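Putative secreted cellulose binding protein (Streptomyces coelicolor, PDB 4OY7) is a copper-dependent lytic polysaccharide monooxygenase that cleaves cellulose chains oxidatively, this chain being its catalytic domain of the AA10 family. Local coordinates at residues 4-9 / 101-106; 27-32 / 88-93; 33-38 / 79-84; 168-173 / 189-194. All coordinates share one frame; numbering follows the deposited sequence.

Contact 1 (4-9 / 101-106); sequences AMMPGS and PVEYSN
Met-6 and Glu-103 lie side by side and point the same way, on one face of an antiparallel strand pair. Both side chains start with CG beside their own backbone N. Met-6 CB meets Glu-103 CB at 3.8 Å. Further out, the first two torsions of Met-6 (chi2 -157°) bring its SD to 4.0 Å from Glu-103 CD, and chi3 then turns only the terminal methyl. The Glu-103 chain stays extended along this thioether, so its methylenes pack while its carboxylate ends beside the sulfur. On the other face the Tyr-104 ring lies beneath the backbone of Ala-4. CG of Tyr-104 is anti to the backbone N (chi1 -165°), and Ala-4 N sits over one ring face, offset toward the rim. Phe-114 and Trp-176 also meet this ring. Met-5 leans across to the neighbouring strand, with SD 3.5 Å from Ser-105 CA. The register shifts by one residue between Ala-4 and Met-6. Glu-103 O accepts from both Met-5 N, at 2.8 Å, and Met-6 N, at 3.1 Å, each donor standing out of the carbonyl plane. Glu-103 N returns a bond of 2.9 Å to Met-6 O, here in the plane and on a lone pair. The Ser-105 side chain is about 6 Å from that of copper-binding His-1. Two residues facing one make a classic beta bulge, which pins edge strand 4-6 to strand 99-105 in this LPMO beta-sandwich.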
loop_
_atom_site.group_PDB
_atom_site.type_symbol
_atom_site.label_atom_id
_atom_site.label_comp_id
_atom_site.label_asym_id
_atom_site.label_seq_id
_atom_site.Cartn_x
_atom_site.Cartn_y
_atom_site.Cartn_z
ATOM N N ALA A 4 -2.178 -3.479 -1.538
ATOM C CA ALA A 4 -2.929 -3.973 -0.435
ATOM C C ALA A 4 -4.380 -3.467 -0.501
ATOM O O ALA A 4 -4.626 -2.290 -0.811
ATOM C CB ALA A 4 -2.298 -3.553 0.874
ATOM N N MET A 5 -5.324 -4.380 -0.233
ATOM C CA MET A 5 -6.733 -4.015 -0.128
ATOM C C MET A 5 -7.266 -3.956 1.310
ATOM O O MET A 5 -8.215 -3.223 1.599
ATOM C CB MET A 5 -7.589 -4.990 -0.951
ATOM C CG MET A 5 -7.249 -4.997 -2.440
ATOM S SD MET A 5 -8.005 -6.391 -3.305
ATOM C CE MET A 5 -9.684 -5.831 -3.140
ATOM N N MET A 6 -6.655 -4.719 2.217
ATOM C CA MET A 6 -7.065 -4.771 3.621
ATOM C C MET A 6 -5.818 -5.105 4.443
ATOM O O MET A 6 -5.271 -6.196 4.256
ATOM C CB MET A 6 -8.093 -5.894 3.842
ATOM C CG MET A 6 -9.511 -5.570 3.399
ATOM S SD MET A 6 -10.811 -6.540 4.223
ATOM C CE MET A 6 -10.560 -6.048 5.917
ATOM N N PRO A 7 -5.275 -4.140 5.251
ATOM C CA PRO A 7 -5.589 -2.687 5.299
ATOM C C PRO A 7 -5.191 -2.023 3.990
ATOM O O PRO A 7 -4.062 -2.195 3.506
ATOM C CB PRO A 7 -4.698 -2.166 6.436
ATOM C CG PRO A 7 -3.554 -3.100 6.457
ATOM C CD PRO A 7 -4.144 -4.459 6.140
ATOM N N GLY A 8 -6.135 -1.285 3.426
ATOM C CA GLY A 8 -6.035 -0.838 2.061
ATOM C C GLY A 8 -4.959 0.185 1.885
ATOM O O GLY A 8 -4.709 0.995 2.766
ATOM N N SER A 9 -4.326 0.147 0.721
ATOM C CA SER A 9 -3.267 1.068 0.373
ATOM C C SER A 9 -3.866 2.439 0.033
ATOM O O SER A 9 -5.089 2.578 -0.099
ATOM C CB SER A 9 -2.499 0.515 -0.822
ATOM O OG SER A 9 -3.241 0.707 -2.012
ATOM N N PRO A 101 -6.956 -10.436 9.117
ATOM C CA PRO A 101 -6.876 -11.022 7.776
ATOM C C PRO A 101 -6.416 -9.971 6.770
ATOM O O PRO A 101 -7.125 -8.989 6.550
ATOM C CB PRO A 101 -8.317 -11.433 7.481
ATOM C CG PRO A 101 -9.161 -10.529 8.319
ATOM C CD PRO A 101 -8.344 -10.168 9.534
ATOM N N VAL A 102 -5.300 -10.217 6.111
ATOM C CA VAL A 102 -4.733 -9.284 5.121
ATOM C C VAL A 102 -5.186 -9.716 3.724
ATOM O O VAL A 102 -5.296 -10.911 3.474
ATOM C CB VAL A 102 -3.187 -9.256 5.200
ATOM C CG1 VAL A 102 -2.570 -8.456 4.039
ATOM C CG2 VAL A 102 -2.720 -8.710 6.549
ATOM N N GLU A 103 -5.510 -8.735 2.867
ATOM C CA GLU A 103 -5.940 -8.962 1.482
ATOM C C GLU A 103 -5.096 -8.110 0.579
ATOM O O GLU A 103 -4.875 -6.946 0.903
ATOM C CB GLU A 103 -7.427 -8.600 1.306
ATOM C CG GLU A 103 -8.293 -9.526 2.139
ATOM C CD GLU A 103 -9.781 -9.572 1.781
ATOM O OE1 GLU A 103 -10.231 -9.006 0.774
ATOM O OE2 GLU A 103 -10.529 -10.196 2.535
ATOM N N TYR A 104 -4.534 -8.706 -0.470
ATOM C CA TYR A 104 -3.721 -7.975 -1.427
ATOM C C TYR A 104 -4.233 -8.276 -2.823
ATOM O O TYR A 104 -4.486 -9.440 -3.143
ATOM C CB TYR A 104 -2.255 -8.369 -1.279
ATOM C CG TYR A 104 -1.253 -7.446 -1.941
ATOM C CD1 TYR A 104 -1.110 -7.441 -3.327
ATOM C CD2 TYR A 104 -0.415 -6.625 -1.197
ATOM C CE1 TYR A 104 -0.205 -6.612 -3.951
ATOM C CE2 TYR A 104 0.514 -5.824 -1.808
ATOM C CZ TYR A 104 0.605 -5.806 -3.190
ATOM O OH TYR A 104 1.524 -4.997 -3.809
ATOM N N SER A 105 -4.476 -7.238 -3.628
ATOM C CA SER A 105 -5.078 -7.424 -4.941
ATOM C C SER A 105 -4.310 -8.399 -5.810
ATOM O O SER A 105 -3.115 -8.336 -5.878
ATOM C CB SER A 105 -5.169 -6.083 -5.677
ATOM O OG SER A 105 -5.568 -6.251 -7.026
ATOM N N ASN A 106 -5.038 -9.285 -6.502
ATOM C CA ASN A 106 -4.429 -10.121 -7.548
ATOM C C ASN A 106 -4.890 -9.674 -8.935
ATOM O O ASN A 106 -5.259 -10.501 -9.767
ATOM C CB ASN A 106 -4.730 -11.612 -7.341
ATOM C CG ASN A 106 -6.195 -11.934 -7.451
ATOM O OD1 ASN A 106 -7.022 -11.036 -7.575
ATOM N ND2 ASN A 106 -6.531 -13.212 -7.371
#

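Contact 2 (27-32 / 88-93); sequences PTNPAC and DWPRTH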
loop_
_atom_site.group_PDB
_atom_site.type_symbol
_atom_site.label_atom_id
_atom_site.label_comp_id
_atom_site.label_asym_id
_atom_site.label_seq_id
_atom_site.Cartn_x
_atom_site.Cartn_y
_atom_site.Cartn_z
ATOM N N PRO A 27 -13.607 12.283 -5.052
ATOM C CA PRO A 27 -13.229 11.996 -3.667
ATOM C C PRO A 27 -13.755 13.049 -2.716
ATOM O O PRO A 27 -13.902 14.209 -3.101
ATOM C CB PRO A 27 -11.703 12.039 -3.696
ATOM C CG PRO A 27 -11.326 12.797 -4.909
ATOM C CD PRO A 27 -12.456 12.669 -5.886
ATOM N N THR A 28 -14.053 12.633 -1.489
ATOM C CA THR A 28 -14.396 13.581 -0.429
ATOM C C THR A 28 -13.261 13.703 0.591
ATOM O O THR A 28 -13.174 14.688 1.303
ATOM C CB THR A 28 -15.717 13.224 0.269
ATOM O OG1 THR A 28 -15.653 11.906 0.791
ATOM C CG2 THR A 28 -16.872 13.305 -0.711
ATOM N N ASN A 29 -12.396 12.702 0.660
ATOM C CA ASN A 29 -11.273 12.777 1.570
ATOM C C ASN A 29 -10.274 13.815 1.048
ATOM O O ASN A 29 -9.928 13.825 -0.130
ATOM C CB ASN A 29 -10.601 11.414 1.758
ATOM C CG ASN A 29 -9.307 11.517 2.555
ATOM O OD1 ASN A 29 -8.273 11.875 2.018
ATOM N ND2 ASN A 29 -9.362 11.179 3.832
ATOM N N PRO A 30 -9.817 14.717 1.916
ATOM C CA PRO A 30 -9.019 15.834 1.380
ATOM C C PRO A 30 -7.641 15.457 0.857
ATOM O O PRO A 30 -7.152 16.083 -0.073
ATOM C CB PRO A 30 -8.911 16.805 2.575
ATOM C CG PRO A 30 -9.325 16.009 3.765
ATOM C CD PRO A 30 -10.300 14.983 3.280
ATOM N N ALA A 31 -6.993 14.469 1.466
ATOM C CA ALA A 31 -5.724 13.987 0.959
ATOM C C ALA A 31 -5.930 13.309 -0.422
ATOM O O ALA A 31 -5.121 13.454 -1.315
ATOM C CB ALA A 31 -5.058 13.044 1.944
ATOM N N CYS A 32 -7.029 12.580 -0.579
ATOM C CA CYS A 32 -7.385 11.985 -1.855
ATOM C C CYS A 32 -7.681 13.038 -2.914
ATOM O O CYS A 32 -7.232 12.925 -4.042
ATOM C CB CYS A 32 -8.568 11.031 -1.702
ATOM S SG CYS A 32 -8.285 9.585 -0.653
ATOM N N ASP A 88 -4.054 13.141 7.116
ATOM C CA ASP A 88 -5.494 13.123 6.813
ATOM C C ASP A 88 -5.874 12.116 5.707
ATOM O O ASP A 88 -7.018 12.132 5.258
ATOM C CB ASP A 88 -6.054 14.542 6.545
ATOM C CG ASP A 88 -5.378 15.261 5.371
ATOM O OD1 ASP A 88 -4.327 14.783 4.877
ATOM O OD2 ASP A 88 -5.953 16.274 4.904
ATOM N N TRP A 89 -4.962 11.239 5.299
ATOM C CA TRP A 89 -5.293 10.164 4.377
ATOM C C TRP A 89 -6.346 9.249 5.018
ATOM O O TRP A 89 -6.475 9.221 6.253
ATOM C CB TRP A 89 -4.066 9.310 4.069
ATOM C CG TRP A 89 -3.006 9.921 3.215
ATOM C CD1 TRP A 89 -1.821 10.482 3.630
ATOM C CD2 TRP A 89 -2.987 9.985 1.783
ATOM N NE1 TRP A 89 -1.089 10.894 2.554
ATOM C CE2 TRP A 89 -1.785 10.631 1.406
ATOM C CE3 TRP A 89 -3.888 9.611 0.786
ATOM C CZ2 TRP A 89 -1.428 10.837 0.055
ATOM C CZ3 TRP A 89 -3.545 9.825 -0.535
ATOM C CH2 TRP A 89 -2.328 10.479 -0.897
ATOM N N PRO A 90 -7.130 8.536 4.196
ATOM C CA PRO A 90 -8.002 7.526 4.771
ATOM C C PRO A 90 -7.193 6.489 5.509
ATOM O O PRO A 90 -6.084 6.225 5.124
ATOM C CB PRO A 90 -8.665 6.890 3.536
ATOM C CG PRO A 90 -8.502 7.871 2.447
ATOM C CD PRO A 90 -7.210 8.569 2.732
ATOM N N ARG A 91 -7.740 5.887 6.556
ATOM C CA ARG A 91 -6.969 4.912 7.293
ATOM C C ARG A 91 -7.843 3.798 7.832
ATOM O O ARG A 91 -9.049 3.954 8.020
ATOM C CB ARG A 91 -6.187 5.551 8.440
ATOM C CG ARG A 91 -6.996 6.096 9.620
ATOM C CD ARG A 91 -6.150 6.943 10.589
ATOM N NE ARG A 91 -5.541 8.038 9.836
ATOM C CZ ARG A 91 -4.271 8.085 9.433
ATOM N NH1 ARG A 91 -3.886 9.075 8.642
ATOM N NH2 ARG A 91 -3.375 7.173 9.799
ATOM N N THR A 92 -7.184 2.696 8.125
ATOM C CA THR A 92 -7.808 1.529 8.717
ATOM C C THR A 92 -7.527 1.507 10.219
ATOM O O THR A 92 -6.379 1.636 10.649
ATOM C CB THR A 92 -7.268 0.252 8.077
ATOM O OG1 THR A 92 -7.482 0.302 6.657
ATOM C CG2 THR A 92 -7.996 -0.993 8.632
ATOM N N HIS A 93 -8.595 1.313 10.981
ATOM C CA HIS A 93 -8.513 1.270 12.432
ATOM C C HIS A 93 -8.200 -0.157 12.860
ATOM O O HIS A 93 -8.920 -1.095 12.487
ATOM C CB HIS A 93 -9.837 1.788 13.023
ATOM C CG HIS A 93 -10.070 3.236 12.731
ATOM N ND1 HIS A 93 -10.006 4.212 13.705
ATOM C CD2 HIS A 93 -10.339 3.880 11.569
ATOM C CE1 HIS A 93 -10.221 5.395 13.153
ATOM N NE2 HIS A 93 -10.410 5.223 11.856
#
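The best-held polar atom is Asn-29 OD1, gripped by one clear hydrogen bond. It accepts from Cys-32 N at 3.0 Å, on a lone pair and fairly straight (161°). This bond is an N-cap on helix 30-39. At the other end of the amide, Asn-29 ND2 donates to Asp-88 O at 2.9 Å, nearly in the plane of both the amide and the carbonyl. CG of Asn-29 lies anti to the backbone N (chi1 172°), which turns the amide back over the first turn of the helix. The Pro-90 ring crosses it obliquely, with CD 3.5 Å from Asn-29 OD1. An alanine in place of Asn-29 would lose both amide bonds and would probably loosen the helix start and its tie to the 88-93 loop. Beside the cap, Ala-31 CB sits over one face of the Trp-89 indole, 4.0 Å from the centroid of the five-membered ring, a CH-pi contact. Arg-10 makes a cation-pi contact with the same indole, and Trp-89 NE1 donates to Ala-84 O. Pro-90 CG touches Cys-32 SG at 3.5 Å, next to the disulfide to Cys-14. Asp-88 has its salt bridge with Arg-86. This acidic group near the helix N-terminus would probably be favoured by the helix dipole. Cap and crosslink share one side chain, so the start of helix 30-39 and its attachment to segment 88-93 depend on the same amide.

Contact 3 (33-38 / 79-84); sequences QAALDQ and FSAYNA
Ala-35 is the tight point of this contact. Its CB meets Ala-81 CB at 3.6 Å, and Ala-81 CB in turn lies 3.5 Å from Ala-35 CA. Two methyls this close let the backbones approach, with the CA atoms of the two alanines 4.9 Å apart. The same Ala-35 methyl sits over one face of the Tyr-82 ring, offset toward the rim, and makes a CH-pi contact at 4.0 Å from the centroid. Tyr-82 reaches this place because CG stands beside its own backbone N (chi1 -61°), which lays the ring over the alanine. Tyr-82 OH donates to a water O at 2.7 Å, and that water gives a hydrogen to Ala-35 O at 2.8 Å. The ring and the water thus hold the same residue from its side chain and its carbonyl. A leucine in place of Tyr-82 would remove the aromatic face and the hydroxyl, and would probably lose the water bridge and loosen the seat of Ala-35. The arrangement packs helix 30-39 against the short 3-10 turn 80-83. This turn belongs to the long region between strands 51-52 and 92-94 of the LPMO fold. Helices 42-45 and 10-18 also touch Tyr-82, so the ring is buried among helices. The outer side differs. Gln-38 runs out extended, with CG anti to the backbone N (chi1 174°), and lays its chain along the Ala-81 methyl. Gln-38 CD is 3.9 Å from Ala-81 CB. Gln-38 NE2 stays 3.9 Å from Ser-80 OG, a loose approach. Gln-38 is exposed, and Ser-80 partly so.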
loop_
_atom_site.group_PDB
_atom_site.type_symbol
_atom_site.label_atom_id
_atom_site.label_comp_id
_atom_site.label_asym_id
_atom_site.label_seq_id
_atom_site.Cartn_x
_atom_site.Cartn_y
_atom_site.Cartn_z
ATOM N N GLN A 33 -8.430 14.071 -2.548
ATOM C CA GLN A 33 -8.669 15.179 -3.478
ATOM C C GLN A 33 -7.359 15.832 -3.905
ATOM O O GLN A 33 -7.165 16.125 -5.089
ATOM C CB GLN A 33 -9.601 16.230 -2.874
ATOM C CG GLN A 33 -9.918 17.350 -3.856
ATOM C CD GLN A 33 -10.639 16.850 -5.098
ATOM O OE1 GLN A 33 -10.121 16.939 -6.218
ATOM N NE2 GLN A 33 -11.834 16.308 -4.903
ATOM N N ALA A 34 -6.450 16.047 -2.955
ATOM C CA ALA A 34 -5.174 16.681 -3.263
ATOM C C ALA A 34 -4.352 15.823 -4.207
ATOM O O ALA A 34 -3.755 16.351 -5.142
ATOM C CB ALA A 34 -4.386 16.962 -1.992
ATOM N N ALA A 35 -4.340 14.511 -3.970
ATOM C CA ALA A 35 -3.585 13.587 -4.816
ATOM C C ALA A 35 -4.194 13.488 -6.198
ATOM O O ALA A 35 -3.476 13.354 -7.191
ATOM C CB ALA A 35 -3.509 12.205 -4.184
ATOM N N LEU A 36 -5.515 13.553 -6.286
ATOM C CA LEU A 36 -6.170 13.558 -7.597
ATOM C C LEU A 36 -5.784 14.818 -8.374
ATOM O O LEU A 36 -5.463 14.766 -9.567
ATOM C CB LEU A 36 -7.692 13.472 -7.447
ATOM C CG LEU A 36 -8.534 13.532 -8.722
ATOM C CD1 LEU A 36 -8.242 12.337 -9.611
ATOM C CD2 LEU A 36 -10.009 13.566 -8.404
ATOM N N ASP A 37 -5.813 15.956 -7.690
ATOM C CA ASP A 37 -5.490 17.240 -8.312
ATOM C C ASP A 37 -4.015 17.293 -8.750
ATOM O O ASP A 37 -3.693 17.851 -9.813
ATOM C CB ASP A 37 -5.810 18.396 -7.356
ATOM C CG ASP A 37 -7.314 18.591 -7.125
ATOM O OD1 ASP A 37 -7.688 19.230 -6.105
ATOM O OD2 ASP A 37 -8.132 18.134 -7.959
ATOM N N GLN A 38 -3.119 16.713 -7.964
ATOM C CA GLN A 38 -1.721 16.694 -8.379
ATOM C C GLN A 38 -1.378 15.625 -9.423
ATOM O O GLN A 38 -0.898 15.940 -10.508
ATOM C CB GLN A 38 -0.786 16.546 -7.199
ATOM C CG GLN A 38 0.638 16.371 -7.703
ATOM C CD GLN A 38 1.679 16.278 -6.623
ATOM O OE1 GLN A 38 1.564 16.913 -5.581
ATOM N NE2 GLN A 38 2.731 15.497 -6.889
ATOM N N PHE A 79 2.363 8.552 -9.559
ATOM C CA PHE A 79 1.834 8.229 -8.225
ATOM C C PHE A 79 2.516 9.088 -7.186
ATOM O O PHE A 79 2.396 8.836 -5.986
ATOM C CB PHE A 79 2.096 6.748 -7.870
ATOM C CG PHE A 79 1.247 5.775 -8.634
ATOM C CD1 PHE A 79 -0.135 5.705 -8.447
ATOM C CD2 PHE A 79 1.840 4.904 -9.543
ATOM C CE1 PHE A 79 -0.904 4.806 -9.178
ATOM C CE2 PHE A 79 1.083 4.020 -10.280
ATOM C CZ PHE A 79 -0.289 3.957 -10.096
ATOM N N SER A 80 3.179 10.145 -7.632
ATOM C CA SER A 80 4.012 10.968 -6.752
ATOM C C SER A 80 3.237 11.560 -5.569
ATOM O O SER A 80 3.772 11.640 -4.455
ATOM C CB SER A 80 4.720 12.069 -7.557
ATOM O OG SER A 80 5.610 12.833 -6.750
ATOM N N ALA A 81 1.988 11.933 -5.807
ATOM C CA ALA A 81 1.152 12.544 -4.758
ATOM C C ALA A 81 0.859 11.633 -3.577
ATOM O O ALA A 81 0.571 12.122 -2.487
ATOM C CB ALA A 81 -0.163 13.086 -5.333
ATOM N N TYR A 82 0.993 10.328 -3.789
ATOM C CA TYR A 82 0.678 9.314 -2.790
ATOM C C TYR A 82 1.827 9.169 -1.801
ATOM O O TYR A 82 1.693 8.472 -0.820
ATOM C CB TYR A 82 0.233 7.989 -3.475
ATOM C CG TYR A 82 -1.014 8.249 -4.287
ATOM C CD1 TYR A 82 -2.270 8.180 -3.709
ATOM C CD2 TYR A 82 -0.937 8.676 -5.610
ATOM C CE1 TYR A 82 -3.409 8.474 -4.422
ATOM C CE2 TYR A 82 -2.071 8.984 -6.329
ATOM C CZ TYR A 82 -3.320 8.888 -5.731
ATOM O OH TYR A 82 -4.478 9.230 -6.406
ATOM N N ASN A 83 2.945 9.858 -2.035
ATOM C CA ASN A 83 3.953 10.057 -0.988
ATOM C C ASN A 83 3.710 11.226 -0.014
ATOM O O ASN A 83 4.449 11.337 0.971
ATOM C CB ASN A 83 5.369 10.235 -1.610
ATOM C CG ASN A 83 5.826 8.994 -2.320
ATOM O OD1 ASN A 83 5.863 7.887 -1.723
ATOM N ND2 ASN A 83 6.155 9.139 -3.591
ATOM N N ALA A 84 2.714 12.080 -0.259
ATOM C CA ALA A 84 2.494 13.270 0.577
ATOM C C ALA A 84 2.452 12.907 2.051
ATOM O O ALA A 84 1.711 12.025 2.473
ATOM C CB ALA A 84 1.212 13.982 0.158
HETATM O O HOH W 1 -3.792 10.863 -8.445
#

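Contact 4 (168-173 / 189-194); sequences GDALIF and SDVVFD
Small residues face larger ones across this strand pair: Gly-168 opposite Phe-193, Ala-170 opposite Val-191, Ile-172 opposite Ser-189. All of these lie on one face. Ala-170, being short, lets two neighbours close in on its CB: Val-191 CG2 at 3.8 Å and Phe-193 CE2 at 3.7 Å. The phenyl reaches that far because CG lies beside its own backbone N (chi1 -68°). Val-191 points its other branch, CG1, at Ile-172 CD1, 4.1 Å away, and the two chains cross at about a right angle. On the opposite face Leu-171 and Asp-190 cross obliquely, as do Asp-169 and Val-192. Asp-169 OD1 rests 3.5 Å from Val-192 CB. Gly-168 has no side chain and takes a positive phi of 69°. Gly-168 O accepts from Phe-193 N at 2.9 Å, almost straight. The Ala-170/Val-191 and Ile-172/Ser-189 pairs are each hydrogen-bonded in both directions. At one end a water joins Ile-172 O and Ser-189 OG, and Pro-7 O also bonds that hydroxyl. Another water links Gly-168 N with Phe-193 O, where the direct bond is long and weak. Strands 168-178 and 184-193 form a beta hairpin of the larger sheet. Backbone bonds fix its register, and the second face is mixed, with Leu-171 and Val-192 beside two carboxylates: Asp-190 has a salt bridge to Arg-10, while Asp-169 makes a long, weak ion pair with Arg-91.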
loop_
_atom_site.group_PDB
_atom_site.type_symbol
_atom_site.label_atom_id
_atom_site.label_comp_id
_atom_site.label_asym_id
_atom_site.label_seq_id
_atom_site.Cartn_x
_atom_site.Cartn_y
_atom_site.Cartn_z
ATOM N N GLY A 168 -1.769 5.029 18.232
ATOM C CA GLY A 168 -1.716 6.131 17.289
ATOM C C GLY A 168 -1.466 5.690 15.858
ATOM O O GLY A 168 -1.586 4.507 15.504
ATOM N N ASP A 169 -1.140 6.661 15.013
ATOM C CA ASP A 169 -1.024 6.415 13.585
ATOM C C ASP A 169 0.251 5.648 13.270
ATOM O O ASP A 169 1.253 5.757 13.980
ATOM C CB ASP A 169 -0.978 7.746 12.811
ATOM C CG ASP A 169 -2.315 8.488 12.779
ATOM O OD1 ASP A 169 -3.376 7.861 12.979
ATOM O OD2 ASP A 169 -2.297 9.711 12.477
ATOM N N ALA A 170 0.214 4.927 12.162
ATOM C CA ALA A 170 1.362 4.173 11.665
ATOM C C ALA A 170 1.110 3.935 10.178
ATOM O O ALA A 170 0.088 4.331 9.653
ATOM C CB ALA A 170 1.497 2.860 12.436
ATOM N N LEU A 171 2.029 3.266 9.508
ATOM C CA LEU A 171 1.810 2.887 8.119
ATOM C C LEU A 171 2.375 1.480 7.910
ATOM O O LEU A 171 3.419 1.118 8.468
ATOM C CB LEU A 171 2.474 3.910 7.229
ATOM C CG LEU A 171 2.454 3.722 5.725
ATOM C CD1 LEU A 171 2.619 5.126 5.141
ATOM C CD2 LEU A 171 3.567 2.789 5.274
ATOM N N ILE A 172 1.670 0.671 7.135
ATOM C CA ILE A 172 2.172 -0.643 6.724
ATOM C C ILE A 172 2.594 -0.539 5.269
ATOM O O ILE A 172 1.777 -0.242 4.399
ATOM C CB ILE A 172 1.103 -1.750 6.902
ATOM C CG1 ILE A 172 0.836 -1.986 8.397
ATOM C CG2 ILE A 172 1.534 -3.059 6.263
ATOM C CD1 ILE A 172 -0.433 -2.750 8.681
ATOM N N PHE A 173 3.871 -0.810 5.029
ATOM C CA PHE A 173 4.450 -0.801 3.681
ATOM C C PHE A 173 4.704 -2.230 3.256
ATOM O O PHE A 173 5.222 -3.042 4.055
ATOM C CB PHE A 173 5.792 -0.063 3.663
ATOM C CG PHE A 173 6.597 -0.329 2.438
ATOM C CD1 PHE A 173 6.197 0.176 1.194
ATOM C CD2 PHE A 173 7.751 -1.086 2.506
ATOM C CE1 PHE A 173 6.950 -0.075 0.065
ATOM C CE2 PHE A 173 8.491 -1.353 1.360
ATOM C CZ PHE A 173 8.063 -0.880 0.136
ATOM N N SER A 189 -0.120 1.607 3.355
ATOM C CA SER A 189 -1.427 1.617 4.012
ATOM C C SER A 189 -1.352 2.396 5.329
ATOM O O SER A 189 -0.638 2.034 6.253
ATOM C CB SER A 189 -1.857 0.189 4.300
ATOM O OG SER A 189 -1.904 -0.578 3.106
ATOM N N ASP A 190 -2.126 3.472 5.395
ATOM C CA ASP A 190 -2.283 4.223 6.613
ATOM C C ASP A 190 -3.180 3.489 7.584
ATOM O O ASP A 190 -4.273 3.015 7.208
ATOM C CB ASP A 190 -2.880 5.585 6.307
ATOM C CG ASP A 190 -1.927 6.461 5.531
ATOM O OD1 ASP A 190 -2.105 6.559 4.314
ATOM O OD2 ASP A 190 -0.957 6.988 6.111
ATOM N N VAL A 191 -2.743 3.394 8.834
ATOM C CA VAL A 191 -3.498 2.690 9.879
ATOM C C VAL A 191 -3.441 3.513 11.160
ATOM O O VAL A 191 -2.624 4.459 11.282
ATOM C CB VAL A 191 -2.967 1.264 10.136
ATOM C CG1 VAL A 191 -2.919 0.488 8.821
ATOM C CG2 VAL A 191 -1.613 1.276 10.836
ATOM N N VAL A 192 -4.309 3.183 12.103
ATOM C CA VAL A 192 -4.222 3.741 13.457
ATOM C C VAL A 192 -4.510 2.628 14.436
ATOM O O VAL A 192 -5.459 1.860 14.252
ATOM C CB VAL A 192 -5.143 4.972 13.666
ATOM C CG1 VAL A 192 -6.581 4.665 13.305
ATOM C CG2 VAL A 192 -5.049 5.498 15.088
ATOM N N PHE A 193 -3.664 2.531 15.460
ATOM C CA PHE A 193 -3.819 1.542 16.516
ATOM C C PHE A 193 -4.645 2.164 17.638
ATOM O O PHE A 193 -4.114 2.605 18.690
ATOM C CB PHE A 193 -2.460 1.064 17.037
ATOM C CG PHE A 193 -1.667 0.254 16.045
ATOM C CD1 PHE A 193 -2.014 -1.072 15.763
ATOM C CD2 PHE A 193 -0.556 0.800 15.421
ATOM C CE1 PHE A 193 -1.256 -1.807 14.867
ATOM C CE2 PHE A 193 0.207 0.059 14.537
ATOM C CZ PHE A 193 -0.162 -1.239 14.250
ATOM N N ASP A 194 -5.960 2.186 17.432
ATOM C CA ASP A 194 -6.881 2.754 18.426
ATOM C C ASP A 194 -7.944 1.761 18.892
ATOM O O ASP A 194 -8.859 2.135 19.617
ATOM C CB ASP A 194 -7.541 4.025 17.906
ATOM C CG ASP A 194 -8.437 3.789 16.697
ATOM O OD1 ASP A 194 -8.496 2.646 16.158
ATOM O OD2 ASP A 194 -9.081 4.782 16.259
HETATM O O HOH W 2 -4.526 5.580 19.142
HETATM O O HOH W 3 -0.699 6.855 8.830
HETATM O O HOH W 4 0.412 -1.726 2.277
#

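Contacts 1 and 4 are buried strand pairs in two different sheets, and they touch each other. Contacts 2 and 3 are partly buried and lie farther from the chain centre. Both use helix 30-39, and they touch as well. Contact 2 also reaches contact 4, since Thr-92 pairs with Val-192 in the larger sheet and His-93 bonds Asp-194. The strand pairs are held by backbone bonds. The helical contacts rely on side chains: an amide cap in contact 2, methyl packing and a water in contact 3. Contact 1 comes within about 9 Å of the copper, measured from the Ser-105 side chain, while contact 4 is away from the annotated sites.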